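PDB 2OZT: Tlr1174 protein from Synechococcus elongatus, which catalyses the metal-dependent dehydration of 2-succinyl-6-hydroxy-2,4-cyclohexadiene-1-carboxylate to 2-succinylbenzoate, a step in the biosynthesis of phylloquinone. Local coordinates for residues Gln118-Gln123 / Lys152-Ala157. Sequence-based numbering, arbitrary orientation.
Sequences QAALEQ and KALLAA
Leu121 meets Ala153 and Leu154 where two neighbouring outer helices of the barrel domain pack together. The domain is the TIM-type C-terminal barrel of the mandelate racemase/muconate lactonizing enzyme family. Residues 118-123 run from a short 3-10 segment into the start of helix 120-129, which follows strand 112-114. Residues 152-157 form the last turns of helix 144-157, which leads to strand 163-167. The CA atoms of Leu121 and Leu154 are 5.8 Å apart, and no hydrogen bond crosses between the segments.

The apolar packing turns on one methyl of Leu121. CG lies anti to the carbonyl carbon (chi1 -60°), and CD2 reaches across to the other helix. This methyl is 3.7 Å from Leu154 CB and 4.0 Å from Ala153 CB. CD2 thus sits against Ala153 and Leu154 on the surface of the helix.

Leu154 reaches back in the other direction. Its CG is anti to the backbone N (chi1 178°), which swings both methyls across to Ala120. CD2 is 4.2 Å from Ala120 CB. Both side chains are buried. Ala120 touches Leu114 of strand 112-114, and Leu154 touches Leu164 of strand 163-167. The contact thus joins two helices to each other and to the sheet beneath. The side chain of Ala120 is about 8 Å from that of Lys138, the predicted proton donor.

Two methyls also meet backbone atoms. Leu121 CD2 lies 3.6 Å from Leu154 N and equally near Leu154 CA. In the other direction, Leu154 CD1 lies 3.9 Å from Ala120 O.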
ATOM      1  N   GLN A 118      -8.342 -10.682  20.920  1.00 21.49           N
ATOM      2  CA  GLN A 118      -9.539 -11.471  20.844  1.00 22.91           C
ATOM      3  C   GLN A 118     -10.596 -10.818  19.956  1.00 21.79           C
ATOM      4  O   GLN A 118     -11.540 -11.499  19.521  1.00 22.12           O
ATOM      5  CB  GLN A 118     -10.097 -11.634  22.261  1.00 24.93           C
ATOM      6  CG  GLN A 118     -10.208 -13.042  22.697  1.00 30.17           C
ATOM      7  CD  GLN A 118     -10.444 -13.159  24.193  1.00 36.23           C
ATOM      8  OE1 GLN A 118      -9.635 -12.697  25.013  1.00 39.23           O
ATOM      9  NE2 GLN A 118     -11.550 -13.784  24.557  1.00 39.41           N
ATOM     10  N   ALA A 119     -10.404  -9.526  19.685  1.00 20.95           N
ATOM     11  CA  ALA A 119     -11.278  -8.724  18.782  1.00 21.79           C
ATOM     12  C   ALA A 119     -11.483  -9.424  17.458  1.00 20.70           C
ATOM     13  O   ALA A 119     -12.583  -9.363  16.857  1.00 21.78           O
ATOM     14  CB  ALA A 119     -10.694  -7.370  18.535  1.00 22.89           C
ATOM     15  N   ALA A 120     -10.435 -10.067  16.964  1.00 17.96           N
ATOM     16  CA  ALA A 120     -10.514 -10.758  15.685  1.00 17.14           C
ATOM     17  C   ALA A 120     -11.705 -11.706  15.615  1.00 16.73           C
ATOM     18  O   ALA A 120     -12.286 -11.892  14.543  1.00 17.86           O
ATOM     19  CB  ALA A 120      -9.232 -11.494  15.390  1.00 17.25           C
ATOM     20  N   LEU A 121     -12.055 -12.319  16.759  1.00 16.94           N
ATOM     21  CA  LEU A 121     -13.061 -13.362  16.759  1.00 16.51           C
ATOM     22  C   LEU A 121     -14.482 -12.813  16.587  1.00 17.69           C
ATOM     23  O   LEU A 121     -15.389 -13.582  16.303  1.00 19.41           O
ATOM     24  CB  LEU A 121     -12.967 -14.173  18.065  1.00 18.03           C
ATOM     25  CG  LEU A 121     -11.628 -14.865  18.284  1.00 17.98           C
ATOM     26  CD1 LEU A 121     -11.699 -15.570  19.665  1.00 21.36           C
ATOM     27  CD2 LEU A 121     -11.362 -15.881  17.210  1.00 18.48           C
ATOM     28  N   GLU A 122     -14.638 -11.496  16.710  1.00 17.74           N
ATOM     29  CA  GLU A 122     -15.976 -10.910  16.645  1.00 18.33           C
ATOM     30  C   GLU A 122     -16.059  -9.920  15.491  1.00 17.31           C
ATOM     31  O   GLU A 122     -17.142  -9.393  15.207  1.00 16.01           O
ATOM     32  CB  GLU A 122     -16.361 -10.199  17.959  1.00 19.69           C
ATOM     33  CG  GLU A 122     -15.499  -8.954  18.231  1.00 23.45           C
ATOM     34  CD  GLU A 122     -15.311  -8.590  19.708  1.00 29.74           C
ATOM     35  OE1 GLU A 122     -15.602  -9.423  20.597  1.00 35.71           O
ATOM     36  OE2 GLU A 122     -14.793  -7.487  19.967  1.00 31.59           O
ATOM     37  N   GLN A 123     -14.939  -9.684  14.807  1.00 16.42           N
ATOM     38  CA  GLN A 123     -14.900  -8.632  13.776  1.00 15.44           C
ATOM     39  C   GLN A 123     -14.945  -9.130  12.335  1.00 15.52           C
ATOM     40  O   GLN A 123     -15.071  -8.308  11.419  1.00 16.22           O
ATOM     41  CB  GLN A 123     -13.648  -7.760  13.910  1.00 16.35           C
ATOM     42  CG  GLN A 123     -13.663  -6.850  15.136  1.00 17.23           C
ATOM     43  CD  GLN A 123     -12.422  -5.985  15.235  1.00 20.30           C
ATOM     44  OE1 GLN A 123     -11.504  -6.061  14.402  1.00 21.40           O
ATOM     45  NE2 GLN A 123     -12.372  -5.156  16.283  1.00 23.44           N
ATOM     46  N   LYS A 152      -6.028 -20.301  16.650  1.00 17.81           N
ATOM     47  CA  LYS A 152      -6.665 -21.603  16.577  1.00 19.23           C
ATOM     48  C   LYS A 152      -8.212 -21.460  16.516  1.00 17.95           C
ATOM     49  O   LYS A 152      -8.876 -22.105  15.686  1.00 19.28           O
ATOM     50  CB  LYS A 152      -6.204 -22.474  17.772  1.00 21.35           C
ATOM     51  CG  LYS A 152      -6.814 -23.857  17.788  1.00 25.41           C
ATOM     52  CD  LYS A 152      -6.054 -24.729  18.817  1.00 30.06           C
ATOM     53  CE  LYS A 152      -6.807 -26.015  19.135  1.00 34.71           C
ATOM     54  NZ  LYS A 152      -6.933 -26.885  17.941  1.00 38.61           N
ATOM     55  N   ALA A 153      -8.764 -20.612  17.373  1.00 18.63           N
ATOM     56  CA  ALA A 153     -10.216 -20.375  17.403  1.00 17.94           C
ATOM     57  C   ALA A 153     -10.690 -19.662  16.122  1.00 17.46           C
ATOM     58  O   ALA A 153     -11.761 -19.973  15.580  1.00 18.17           O
ATOM     59  CB  ALA A 153     -10.570 -19.558  18.625  1.00 17.88           C
ATOM     60  N   LEU A 154      -9.879 -18.705  15.650  1.00 16.55           N
ATOM     61  CA  LEU A 154     -10.241 -17.934  14.448  1.00 16.60           C
ATOM     62  C   LEU A 154     -10.273 -18.832  13.243  1.00 18.05           C
ATOM     63  O   LEU A 154     -11.209 -18.757  12.415  1.00 17.69           O
ATOM     64  CB  LEU A 154      -9.243 -16.781  14.303  1.00 16.38           C
ATOM     65  CG  LEU A 154      -9.429 -15.893  13.067  1.00 16.17           C
ATOM     66  CD1 LEU A 154     -10.815 -15.188  13.055  1.00 17.31           C
ATOM     67  CD2 LEU A 154      -8.291 -14.875  12.993  1.00 16.90           C
ATOM     68  N   LEU A 155      -9.276 -19.713  13.116  1.00 16.28           N
ATOM     69  CA  LEU A 155      -9.257 -20.602  11.969  1.00 18.94           C
ATOM     70  C   LEU A 155     -10.409 -21.587  11.988  1.00 19.21           C
ATOM     71  O   LEU A 155     -10.946 -21.923  10.932  1.00 21.42           O
ATOM     72  CB  LEU A 155      -7.947 -21.359  11.884  1.00 19.39           C
ATOM     73  CG  LEU A 155      -6.700 -20.555  11.562  1.00 18.89           C
ATOM     74  CD1 LEU A 155      -5.485 -21.430  11.734  1.00 22.03           C
ATOM     75  CD2 LEU A 155      -6.812 -20.020  10.128  1.00 22.36           C
ATOM     76  N   ALA A 156     -10.778 -22.044  13.185  1.00 19.78           N
ATOM     77  CA  ALA A 156     -11.955 -22.910  13.323  1.00 20.74           C
ATOM     78  C   ALA A 156     -13.272 -22.230  12.978  1.00 20.42           C
ATOM     79  O   ALA A 156     -14.186 -22.870  12.433  1.00 22.64           O
ATOM     80  CB  ALA A 156     -11.998 -23.474  14.725  1.00 20.85           C
ATOM     81  N   ALA A 157     -13.382 -20.941  13.298  1.00 19.84           N
ATOM     82  CA  ALA A 157     -14.603 -20.166  13.079  1.00 19.52           C
ATOM     83  C   ALA A 157     -14.797 -19.630  11.646  1.00 18.40           C
ATOM     84  O   ALA A 157     -15.917 -19.506  11.187  1.00 19.30           O
ATOM     85  CB  ALA A 157     -14.633 -19.024  14.044  1.00 19.26           C
TER